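Local coordinates for protein glutathione S-transferase (Agrobacterium tumefaciens, PDB 2YCD) that probably conjugates glutathione to electrophilic compounds, perhaps herbicides among them, as a dimeric bacterial member of the glutathione transferase superfamily, at residues 17-22 with 37-42; 43-48 with 95-100; 113-118 with 175-180; 166-171 with 204-209. All coordinates share one frame; numbering follows the deposited sequence. Where two conformers were deposited one is given.

Contact 1. Residues 17-22 with 37-42. With GTB (S-(p-nitrobenzyl)glutathione), chain B.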
# COMPACT_ATOMS: atom_id res chain seq x y z
N PRO A 17 -17.29 9.53 -13.84
CA PRO A 17 -16.48 10.06 -12.74
C PRO A 17 -15.52 11.17 -13.21
O PRO A 17 -15.21 11.30 -14.40
CB PRO A 17 -15.68 8.83 -12.30
CG PRO A 17 -15.47 8.07 -13.56
CD PRO A 17 -16.77 8.25 -14.35
N THR A 18 -15.11 11.99 -12.24
CA THR A 18 -14.15 13.06 -12.45
C THR A 18 -12.94 12.81 -11.54
O THR A 18 -13.10 12.56 -10.34
CB THR A 18 -14.76 14.43 -12.11
OG1 THR A 18 -15.88 14.65 -12.98
CG2 THR A 18 -13.73 15.54 -12.30
N ILE A 19 -11.74 12.86 -12.11
CA ILE A 19 -10.53 12.66 -11.33
C ILE A 19 -9.67 13.92 -11.30
O ILE A 19 -9.64 14.69 -12.26
CB ILE A 19 -9.72 11.47 -11.83
CG1 ILE A 19 -9.13 11.75 -13.20
CG2 ILE A 19 -10.61 10.19 -11.83
CD1 ILE A 19 -8.22 10.63 -13.69
N THR A 20 -8.98 14.14 -10.20
CA THR A 20 -8.08 15.29 -10.13
C THR A 20 -6.68 14.90 -10.59
O THR A 20 -6.21 13.77 -10.36
CB THR A 20 -7.99 15.87 -8.72
OG1 THR A 20 -7.68 14.81 -7.80
CG2 THR A 20 -9.32 16.56 -8.31
N VAL A 21 -6.03 15.84 -11.27
CA VAL A 21 -4.72 15.63 -11.89
C VAL A 21 -3.93 16.93 -11.78
O VAL A 21 -4.51 17.98 -11.52
CB VAL A 21 -4.83 15.23 -13.38
CG1 VAL A 21 -5.76 14.02 -13.55
CG2 VAL A 21 -5.31 16.42 -14.24
N PHE A 22 -2.61 16.87 -11.95
CA PHE A 22 -1.80 18.09 -11.99
C PHE A 22 -2.15 18.91 -13.23
O PHE A 22 -2.26 18.37 -14.33
CB PHE A 22 -0.30 17.77 -12.10
CG PHE A 22 0.34 17.21 -10.85
CD1 PHE A 22 0.58 18.01 -9.74
CD2 PHE A 22 0.79 15.90 -10.84
CE1 PHE A 22 1.21 17.50 -8.62
CE2 PHE A 22 1.42 15.37 -9.71
CZ PHE A 22 1.63 16.17 -8.60
N PRO A 37 -2.52 5.16 -13.36
CA PRO A 37 -3.19 3.86 -13.20
C PRO A 37 -4.70 3.99 -13.17
O PRO A 37 -5.39 3.09 -13.64
CB PRO A 37 -2.65 3.32 -11.86
CG PRO A 37 -2.00 4.54 -11.18
CD PRO A 37 -1.49 5.38 -12.33
N VAL A 38 -5.22 5.09 -12.63
CA VAL A 38 -6.66 5.32 -12.63
C VAL A 38 -7.20 5.50 -14.07
O VAL A 38 -8.20 4.89 -14.44
CB VAL A 38 -7.00 6.55 -11.76
CG1 VAL A 38 -8.49 6.89 -11.87
CG2 VAL A 38 -6.60 6.28 -10.29
N ARG A 39 -6.56 6.36 -14.86
CA ARG A 39 -6.93 6.56 -16.26
C ARG A 39 -6.89 5.23 -17.01
O ARG A 39 -7.80 4.93 -17.81
CB ARG A 39 -5.97 7.54 -16.92
CG ARG A 39 -6.02 8.98 -16.42
CD ARG A 39 -4.95 9.76 -17.17
NE ARG A 39 -4.88 11.20 -16.90
CZ ARG A 39 -5.59 12.11 -17.58
NH1 ARG A 39 -6.51 11.73 -18.46
NH2 ARG A 39 -5.40 13.39 -17.32
N TRP A 40 -5.83 4.46 -16.81
CA TRP A 40 -5.68 3.18 -17.49
C TRP A 40 -6.81 2.21 -17.11
O TRP A 40 -7.43 1.57 -17.99
CB TRP A 40 -4.28 2.64 -17.17
CG TRP A 40 -3.88 1.36 -17.90
CD1 TRP A 40 -4.59 0.69 -18.87
CD2 TRP A 40 -2.66 0.63 -17.72
NE1 TRP A 40 -3.88 -0.43 -19.29
CE2 TRP A 40 -2.70 -0.49 -18.58
CE3 TRP A 40 -1.55 0.80 -16.87
CZ2 TRP A 40 -1.66 -1.43 -18.64
CZ3 TRP A 40 -0.51 -0.13 -16.93
CH2 TRP A 40 -0.57 -1.23 -17.82
N ALA A 41 -7.15 2.13 -15.83
CA ALA A 41 -8.26 1.29 -15.40
C ALA A 41 -9.58 1.70 -16.07
O ALA A 41 -10.35 0.85 -16.55
CB ALA A 41 -8.40 1.30 -13.88
N LEU A 42 -9.86 3.01 -16.07
CA LEU A 42 -11.08 3.50 -16.74
C LEU A 42 -11.10 3.15 -18.22
O LEU A 42 -12.14 2.74 -18.75
CB LEU A 42 -11.23 5.02 -16.52
CG LEU A 42 -11.48 5.42 -15.06
CD1 LEU A 42 -11.17 6.90 -14.83
CD2 LEU A 42 -12.91 5.09 -14.63
N1 GTB B . -1.05 6.97 -1.68
CA1 GTB B . -1.48 8.02 -2.61
C1 GTB B . -2.09 7.40 -3.84
O11 GTB B . -1.57 6.35 -4.27
O12 GTB B . -3.07 7.96 -4.39
CB1 GTB B . -0.26 8.90 -2.95
CG1 GTB B . -0.67 10.10 -3.81
CD1 GTB B . 0.54 10.91 -4.24
OE1 GTB B . 1.66 10.59 -3.87
N2 GTB B . 0.28 11.95 -5.04
CA2 GTB B . 1.34 12.81 -5.56
C2 GTB B . 1.06 14.26 -5.29
O2 GTB B . -0.08 14.72 -5.34
CB2 GTB B . 1.37 12.70 -7.09
SG2 GTB B . 1.87 11.12 -7.70
N3 GTB B . 2.12 15.02 -5.02
CA3 GTB B . 2.07 16.46 -4.80
C3 GTB B . 2.33 16.87 -3.38
O31 GTB B . 2.66 16.00 -2.54
O32 GTB B . 2.20 18.08 -3.12
C' GTB B . 3.57 10.93 -7.26
C1' GTB B . 4.51 11.34 -8.37
C2' GTB B . 5.02 12.62 -8.41
C3' GTB B . 5.89 12.98 -9.44
C4' GTB B . 6.25 12.05 -10.41
N41 GTB B . 7.14 12.41 -11.44
O41 GTB B . 7.55 11.58 -12.24
O42 GTB B . 7.51 13.57 -11.51
C5' GTB B . 5.74 10.76 -10.35
C6' GTB B . 4.87 10.40 -9.33
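Strand 18-22 and helix 35-45 are the first two elements of the beta-alpha-beta unit that opens the thioredoxin-like domain, and here the helix runs back over the sheet, its short axis 147° from that of the strand. Pro17, just ahead of the strand, and Ile19 and Val21 on it face the helix. Ile19 does most of the work. With chi1 at 69° its CG1 sits in the crowded place between backbone N and carbonyl carbon, which leaves CG2 beside the N, and the two branches part. Ile19 CG2 meets Val38 CG1 tip to tip at 3.9 Å, while Ile19 CD1, at the end of an extended chi2, crosses obliquely over the aliphatic part of Arg39, 3.9 Å from its CG. Val38 offers CG1 because that methyl stands anti to its own backbone N. Just before the strand the ring atom Pro17 CG touches Leu42 CD2, again tip to tip. Arg39 stretches out from CG to NE, and its NH2 comes 3.8 Å from Val21 CG1, the two side chains crossing at about a right angle. Its charge is met by Asp35 through a salt bridge from NE, and NH1 hydrogen-bonds to Tyr49 OH. Phe22 turns to the ligand instead, its CE2 3.7 Å from CB2 of GTB. Between these segments the contact is thus van der Waals packing, with NE and NH1 of Arg39 paired to Asp35 and Tyr49.

Contact 2. Residues 43-48 with 95-100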
# COMPACT_ATOMS: atom_id res chain seq x y z
N GLU A 43 -9.96 3.29 -18.89
CA GLU A 43 -9.91 2.93 -20.31
C GLU A 43 -10.07 1.43 -20.56
O GLU A 43 -10.70 1.03 -21.55
CB GLU A 43 -8.63 3.47 -20.95
CG GLU A 43 -8.64 5.01 -21.11
CD GLU A 43 -9.65 5.49 -22.13
OE1 GLU A 43 -10.22 4.67 -22.86
OE2 GLU A 43 -9.87 6.72 -22.20
N GLU A 44 -9.54 0.59 -19.67
CA GLU A 44 -9.68 -0.87 -19.82
C GLU A 44 -11.15 -1.29 -19.72
O GLU A 44 -11.57 -2.19 -20.44
CB GLU A 44 -8.84 -1.64 -18.78
CG GLU A 44 -7.34 -1.60 -19.04
CD GLU A 44 -6.87 -2.56 -20.14
OE1 GLU A 44 -7.64 -3.47 -20.53
OE2 GLU A 44 -5.72 -2.39 -20.59
N VAL A 45 -11.91 -0.63 -18.86
CA VAL A 45 -13.32 -1.01 -18.69
C VAL A 45 -14.26 -0.21 -19.61
O VAL A 45 -15.46 -0.49 -19.66
CB VAL A 45 -13.79 -0.94 -17.21
CG1 VAL A 45 -12.87 -1.80 -16.31
CG2 VAL A 45 -13.86 0.49 -16.69
N GLY A 46 -13.73 0.76 -20.35
CA GLY A 46 -14.52 1.52 -21.30
C GLY A 46 -15.44 2.53 -20.62
O GLY A 46 -16.54 2.80 -21.10
N GLN A 47 -15.00 3.09 -19.50
CA GLN A 47 -15.77 4.12 -18.79
C GLN A 47 -15.28 5.53 -19.14
O GLN A 47 -14.17 5.92 -18.76
CB GLN A 47 -15.65 3.90 -17.29
CG GLN A 47 -16.25 5.03 -16.46
CD GLN A 47 -17.75 5.10 -16.62
OE1 GLN A 47 -18.45 4.14 -16.30
NE2 GLN A 47 -18.25 6.22 -17.14
N PRO A 48 -16.11 6.33 -19.85
CA PRO A 48 -15.74 7.74 -20.07
C PRO A 48 -15.55 8.49 -18.76
O PRO A 48 -16.23 8.20 -17.78
CB PRO A 48 -16.93 8.32 -20.86
CG PRO A 48 -17.64 7.11 -21.42
CD PRO A 48 -17.42 6.00 -20.44
N GLN A 95 -14.11 -3.44 -9.27
CA GLN A 95 -15.17 -4.19 -8.58
C GLN A 95 -16.52 -4.01 -9.26
O GLN A 95 -17.41 -4.85 -9.10
CB GLN A 95 -15.26 -3.77 -7.10
CG GLN A 95 -14.06 -4.15 -6.22
CD GLN A 95 -14.07 -5.60 -5.76
OE1 GLN A 95 -15.01 -6.35 -6.03
NE2 GLN A 95 -13.02 -6.01 -5.05
N HIS A 96 -16.70 -2.92 -10.01
CA HIS A 96 -18.01 -2.60 -10.55
C HIS A 96 -18.10 -2.64 -12.07
O HIS A 96 -19.13 -2.31 -12.66
CB HIS A 96 -18.50 -1.27 -9.99
CG HIS A 96 -18.79 -1.33 -8.52
ND1 HIS A 96 -17.91 -0.86 -7.57
CD2 HIS A 96 -19.84 -1.85 -7.84
CE1 HIS A 96 -18.41 -1.07 -6.37
NE2 HIS A 96 -19.58 -1.66 -6.50
N HIS A 97 -17.01 -3.07 -12.69
CA HIS A 97 -16.98 -3.33 -14.12
C HIS A 97 -16.40 -4.73 -14.33
O HIS A 97 -15.97 -5.37 -13.37
CB HIS A 97 -16.11 -2.29 -14.84
CG HIS A 97 -16.62 -0.89 -14.73
ND1 HIS A 97 -17.42 -0.31 -15.69
CD2 HIS A 97 -16.43 0.06 -13.79
CE1 HIS A 97 -17.71 0.93 -15.34
NE2 HIS A 97 -17.12 1.18 -14.18
N SER A 98 -16.40 -5.21 -15.57
CA SER A 98 -15.77 -6.49 -15.85
C SER A 98 -14.44 -6.29 -16.58
O SER A 98 -14.26 -5.29 -17.27
CB SER A 98 -16.70 -7.38 -16.70
OG SER A 98 -16.86 -6.85 -18.00
N GLY A 99 -13.51 -7.22 -16.39
CA GLY A 99 -12.26 -7.19 -17.12
C GLY A 99 -11.00 -6.86 -16.34
O GLY A 99 -9.90 -6.88 -16.91
N LEU A 100 -11.14 -6.54 -15.06
CA LEU A 100 -9.98 -6.21 -14.23
C LEU A 100 -9.81 -7.09 -12.99
O LEU A 100 -8.75 -7.07 -12.36
CB LEU A 100 -10.01 -4.73 -13.82
CG LEU A 100 -9.74 -3.72 -14.95
CD1 LEU A 100 -9.78 -2.30 -14.44
CD2 LEU A 100 -8.41 -4.00 -15.63
O HOH W 1 -9.46 -5.43 -19.37
O HOH W 2 -11.73 -4.51 -18.54
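A Schellman motif with Gly46 as its positive-phi C-prime residue ends helix 35-45, and residues 97-100, which lead from helix 86-96 toward helix 105-135, pack against this helix end of the thioredoxin-like domain. Apolar contact comes first. Val45 lies with CB and CG1 both against His97 CB, and CG1 also reaches Leu100 CD1 at 3.6 Å. Leu100 straddles the helix end, its other methyl, CD2, lying 4.0 Å from Glu44 CB. The aromatic contact is a CH-pi one: Val45 CG2, in the crowded place between its N and carbonyl carbon, stands 3.8 Å from the centroid of the His97 ring, 14° off the normal. Gln47 comes to the same imidazole at its edge, its amide turned 67° from the ring. Of two bridging waters, one lies within reach of Glu44 OE1 and Gly99 O, the other of Ser98 O and, weakly, Glu44 O; acceptors outnumber protons, so the donations are probably shared. Glu44's carboxylate also has a salt bridge from Arg210 and a hydrogen bond from Trp40. Gln47 bends at chi2 (67°), bringing NE2 round to Pro48 O at 2.9 Å in a nearly straight bond on a lone pair, and putting OE1 3.4 Å from His97 CE1.

Contact 3. Residues 113-118 with 175-180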
# COMPACT_ATOMS: atom_id res chain seq x y z
N ALA A 113 -4.03 -9.64 -3.59
CA ALA A 113 -2.68 -9.74 -3.03
C ALA A 113 -1.64 -8.99 -3.89
O ALA A 113 -0.82 -8.23 -3.37
CB ALA A 113 -2.27 -11.21 -2.82
N TRP A 114 -1.68 -9.19 -5.21
CA TRP A 114 -0.71 -8.55 -6.08
C TRP A 114 -0.93 -7.05 -6.21
O TRP A 114 0.04 -6.31 -6.39
CB TRP A 114 -0.65 -9.26 -7.46
CG TRP A 114 0.18 -10.51 -7.37
CD1 TRP A 114 -0.26 -11.80 -7.43
CD2 TRP A 114 1.60 -10.58 -7.16
NE1 TRP A 114 0.81 -12.67 -7.29
CE2 TRP A 114 1.96 -11.94 -7.13
CE3 TRP A 114 2.60 -9.62 -7.05
CZ2 TRP A 114 3.29 -12.36 -6.93
CZ3 TRP A 114 3.92 -10.03 -6.85
CH2 TRP A 114 4.25 -11.38 -6.81
N MET A 115 -2.17 -6.58 -6.09
CA MET A 115 -2.43 -5.13 -6.02
C MET A 115 -1.72 -4.52 -4.80
O MET A 115 -1.01 -3.50 -4.92
CB MET A 115 -3.94 -4.83 -5.97
CG MET A 115 -4.68 -5.22 -7.26
SD MET A 115 -6.47 -5.08 -7.11
CE MET A 115 -6.63 -3.28 -7.07
N PHE A 116 -1.89 -5.14 -3.64
CA PHE A 116 -1.17 -4.69 -2.45
C PHE A 116 0.34 -4.83 -2.56
O PHE A 116 1.08 -3.96 -2.11
CB PHE A 116 -1.71 -5.36 -1.18
CG PHE A 116 -3.01 -4.76 -0.66
CD1 PHE A 116 -4.24 -5.20 -1.13
CD2 PHE A 116 -2.99 -3.76 0.29
CE1 PHE A 116 -5.43 -4.65 -0.65
CE2 PHE A 116 -4.16 -3.20 0.78
CZ PHE A 116 -5.40 -3.64 0.30
N ALA A 117 0.82 -5.92 -3.17
CA ALA A 117 2.26 -6.10 -3.33
C ALA A 117 2.88 -5.02 -4.20
O ALA A 117 3.98 -4.53 -3.91
CB ALA A 117 2.56 -7.47 -3.92
N ALA A 118 2.21 -4.64 -5.28
CA ALA A 118 2.70 -3.56 -6.12
C ALA A 118 2.95 -2.32 -5.27
O ALA A 118 3.97 -1.65 -5.42
CB ALA A 118 1.70 -3.24 -7.24
N SER A 175 -5.05 -7.95 -15.28
CA SER A 175 -5.88 -7.50 -14.14
C SER A 175 -5.47 -6.15 -13.60
O SER A 175 -4.45 -5.56 -13.99
CB SER A 175 -5.81 -8.53 -13.00
OG SER A 175 -4.58 -8.39 -12.29
N ALA A 176 -6.27 -5.66 -12.65
CA ALA A 176 -5.92 -4.47 -11.90
C ALA A 176 -4.55 -4.57 -11.23
O ALA A 176 -3.89 -3.55 -11.01
CB ALA A 176 -6.99 -4.16 -10.87
N ALA A 177 -4.10 -5.79 -10.88
CA ALA A 177 -2.77 -5.92 -10.30
C ALA A 177 -1.70 -5.50 -11.30
O ALA A 177 -0.69 -4.88 -10.93
CB ALA A 177 -2.52 -7.35 -9.79
N ASP A 178 -1.90 -5.86 -12.57
CA ASP A 178 -0.91 -5.51 -13.58
C ASP A 178 -0.88 -4.01 -13.82
O ASP A 178 0.19 -3.43 -14.03
CB ASP A 178 -1.14 -6.29 -14.88
CG ASP A 178 -1.13 -7.78 -14.66
OD1 ASP A 178 -0.07 -8.35 -14.31
OD2 ASP A 178 -2.22 -8.36 -14.82
N ILE A 179 -2.04 -3.37 -13.79
CA ILE A 179 -2.07 -1.91 -13.92
C ILE A 179 -1.21 -1.27 -12.83
O ILE A 179 -0.33 -0.44 -13.12
CB ILE A 179 -3.51 -1.37 -13.85
CG1 ILE A 179 -4.32 -1.82 -15.09
CG2 ILE A 179 -3.50 0.16 -13.69
CD1 ILE A 179 -5.77 -1.31 -15.09
N LEU A 180 -1.44 -1.65 -11.58
CA LEU A 180 -0.70 -1.03 -10.48
C LEU A 180 0.78 -1.39 -10.52
O LEU A 180 1.66 -0.52 -10.34
CB LEU A 180 -1.32 -1.41 -9.13
CG LEU A 180 -2.73 -0.86 -8.90
CD1 LEU A 180 -3.31 -1.47 -7.62
CD2 LEU A 180 -2.75 0.68 -8.84
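Helices 105-135 and 176-185 run side by side in the all-helical domain, their short axes 7° from parallel and 8.1 Å apart, a separation that small alanines make possible. The main bump is Met115. Extended at chi2 (172°), it lays CG against the backbone of Ala177, 3.7 Å from its CA, then bends at chi3 so that SD and CE both rest on Ala176 CB. Leu180 crosses this side chain obliquely and rests CD1 against the bend of Met115, 3.8 Å from both CB and CE. Ala177 sets its CB 3.5 Å from Trp114 CB, near Met115 N, while the indole leads away toward Trp163 and, edge-to-face, Phe84 of the second subunit. At the far end Ala118 CB abuts the backbone of Leu180, 3.9 Å from its C. A capping box, familiar in the GST C-terminal domain, closes the start of helix 176-185: Ser175 OG accepts from Ala177 N, and Asp178 OD2 from Ser175 N at 2.9 Å on its anti lone pair. Polar atoms gather at this N-terminal end, where Asp178 OD1 also hydrogen-bonds with Leu170 N and Tyr203 OH; the side chains meeting between the two segments are apolar.

Contact 4. Residues 166-171 with 204-209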
# COMPACT_ATOMS: atom_id res chain seq x y z
N ASP A 166 7.79 -17.07 -16.81
CA ASP A 166 7.27 -16.84 -18.16
C ASP A 166 5.78 -16.45 -18.17
O ASP A 166 5.13 -16.49 -19.22
CB ASP A 166 7.48 -18.10 -19.01
CG ASP A 166 7.19 -17.87 -20.48
OD1 ASP A 166 7.75 -16.92 -21.06
OD2 ASP A 166 6.39 -18.64 -21.07
N ARG A 167 5.24 -16.05 -17.03
CA ARG A 167 3.83 -15.64 -16.98
C ARG A 167 3.61 -14.39 -17.84
O ARG A 167 4.44 -13.47 -17.82
CB ARG A 167 3.42 -15.32 -15.54
CG ARG A 167 3.43 -16.51 -14.57
CD ARG A 167 3.29 -16.03 -13.13
NE ARG A 167 3.36 -17.13 -12.17
CZ ARG A 167 2.32 -17.60 -11.48
NH1 ARG A 167 1.12 -17.06 -11.63
NH2 ARG A 167 2.49 -18.61 -10.63
N GLU A 168 2.49 -14.35 -18.57
CA GLU A 168 2.13 -13.15 -19.31
C GLU A 168 1.79 -12.02 -18.33
O GLU A 168 2.29 -10.91 -18.48
CB GLU A 168 0.94 -13.42 -20.24
CG GLU A 168 0.71 -12.31 -21.25
CD GLU A 168 -0.52 -12.54 -22.12
OE1 GLU A 168 -1.22 -13.55 -21.92
OE2 GLU A 168 -0.78 -11.70 -23.00
N TRP A 169 0.98 -12.35 -17.32
CA TRP A 169 0.51 -11.38 -16.32
C TRP A 169 0.68 -11.98 -14.94
O TRP A 169 1.02 -13.16 -14.80
CB TRP A 169 -0.96 -11.01 -16.58
CG TRP A 169 -1.22 -10.54 -18.00
CD1 TRP A 169 -1.97 -11.19 -18.95
CD2 TRP A 169 -0.72 -9.35 -18.63
NE1 TRP A 169 -1.97 -10.47 -20.11
CE2 TRP A 169 -1.21 -9.34 -19.95
CE3 TRP A 169 0.08 -8.28 -18.20
CZ2 TRP A 169 -0.93 -8.31 -20.84
CZ3 TRP A 169 0.37 -7.26 -19.09
CH2 TRP A 169 -0.13 -7.28 -20.40
N LEU A 170 0.47 -11.18 -13.90
CA LEU A 170 0.69 -11.66 -12.53
C LEU A 170 -0.25 -12.79 -12.09
O LEU A 170 0.20 -13.72 -11.40
CB LEU A 170 0.61 -10.49 -11.53
CG LEU A 170 1.74 -9.46 -11.61
CD1 LEU A 170 1.31 -8.20 -10.88
CD2 LEU A 170 3.08 -9.96 -11.07
N GLU A 171 -1.54 -12.70 -12.42
CA GLU A 171 -2.52 -13.72 -11.99
C GLU A 171 -3.44 -14.13 -13.13
O GLU A 171 -4.59 -13.70 -13.22
CB GLU A 171 -3.36 -13.22 -10.80
CG GLU A 171 -4.47 -14.18 -10.31
CD GLU A 171 -3.97 -15.59 -10.00
OE1 GLU A 171 -2.91 -15.73 -9.35
OE2 GLU A 171 -4.65 -16.55 -10.41
N VAL A 204 6.56 -5.02 -18.55
CA VAL A 204 6.19 -3.61 -18.65
C VAL A 204 5.80 -3.26 -20.09
O VAL A 204 4.78 -2.60 -20.32
CB VAL A 204 7.34 -2.72 -18.17
CG1 VAL A 204 7.08 -1.25 -18.54
CG2 VAL A 204 7.51 -2.88 -16.66
N GLU A 205 6.60 -3.70 -21.07
CA GLU A 205 6.28 -3.43 -22.47
C GLU A 205 4.96 -4.07 -22.91
O GLU A 205 4.21 -3.47 -23.70
CB GLU A 205 7.44 -3.81 -23.41
CG GLU A 205 8.71 -2.97 -23.21
CD GLU A 205 8.49 -1.47 -23.37
OE1 GLU A 205 7.60 -1.08 -24.16
OE2 GLU A 205 9.20 -0.69 -22.72
N ARG A 206 4.65 -5.26 -22.40
CA ARG A 206 3.37 -5.90 -22.72
C ARG A 206 2.19 -5.03 -22.28
O ARG A 206 1.18 -4.91 -22.99
CB ARG A 206 3.26 -7.28 -22.07
CG ARG A 206 4.01 -8.37 -22.83
CD ARG A 206 3.53 -9.77 -22.43
NE ARG A 206 3.83 -10.09 -21.04
CZ ARG A 206 5.02 -10.45 -20.60
NH1 ARG A 206 6.06 -10.52 -21.44
NH2 ARG A 206 5.19 -10.74 -19.32
N GLY A 207 2.31 -4.42 -21.10
CA GLY A 207 1.27 -3.53 -20.62
C GLY A 207 1.17 -2.25 -21.45
O GLY A 207 0.07 -1.80 -21.79
N LYS A 208 2.31 -1.66 -21.76
CA LYS A 208 2.36 -0.40 -22.51
C LYS A 208 1.82 -0.56 -23.93
O LYS A 208 1.38 0.43 -24.53
CB LYS A 208 3.79 0.14 -22.56
CG LYS A 208 4.31 0.61 -21.19
CD LYS A 208 5.81 0.91 -21.17
CE LYS A 208 6.23 1.94 -22.18
NZ LYS A 208 7.71 2.19 -22.05
N ALA A 209 1.82 -1.78 -24.46
CA ALA A 209 1.31 -2.03 -25.81
C ALA A 209 -0.21 -2.16 -25.86
O ALA A 209 -0.79 -2.18 -26.94
CB ALA A 209 1.98 -3.27 -26.40
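Within the all-helical C-terminal domain of the GST fold, the irregular residues 166-171, in the loop before helix 176-185, come nearest helix 198-208 at Glu168 and Arg206, their CA atoms 8.1 Å apart. Arg206 points at the connection and bends at chi3 (-65°), swinging its guanidinium side-on to the backbone carbonyl of Glu168. Arg206 NE and NH2 both donate to this single oxygen, at 3.1 Å from NE and 3.0 Å from NH2 to Glu168 O, which lies near the guanidinium plane. The two bonds differ: NE arrives on a lone pair in the carbonyl plane, whereas NH2 sits above that plane, and both are moderately bent, the N-H...O angle being 143° for NE. This double grip on a main-chain atom fixes the rotation of the guanidinium. The side chain of Glu168 crosses Arg206 obliquely, CG 3.8 Å from NE, but its carboxylate makes no salt bridge there. The same CG lies over one face of Trp169. The indole reaches the helix with its six-membered ring, Trp169 CH2 standing 3.8 Å from Arg206 CB and meeting Arg206 O edge-on in the ring plane. Gly207 lies alongside, its N 4.0 Å from Trp169 CZ3. The buried indole is thus wedged between helix 198-208 and helix 176-185, where it touches Asp178 and Ile182, with Phe174 meeting it edge-to-face, while Leu170 turns to Trp114 on helix 105-135.

Overall arrangement
Contacts 1 and 2 share helix 35-45: one packs its middle on the sheet, the other closes its end, and a probable hydrogen bond from Gln47 N to Leu42 O (3.0 Å) joins them. Ile179 of contact 3 carries the packing across to the helical domain, its CG2 3.5 Å from Pro37 O of contact 1. A probable backbone hydrogen bond from Ala176 N of contact 3 to Leu100 O of contact 2, at 2.9 Å, links the inter-domain connection to the helical domain. Contacts 3 and 4, with centres about 12 Å apart, meet where Asp178 OD2 packs 3.4 Å from Trp169 CB. The ligand touches Phe22 of contact 1 and lies about 7 Å from the Leu180 side chain of contact 3; Thr121 of the second subunit also binds it.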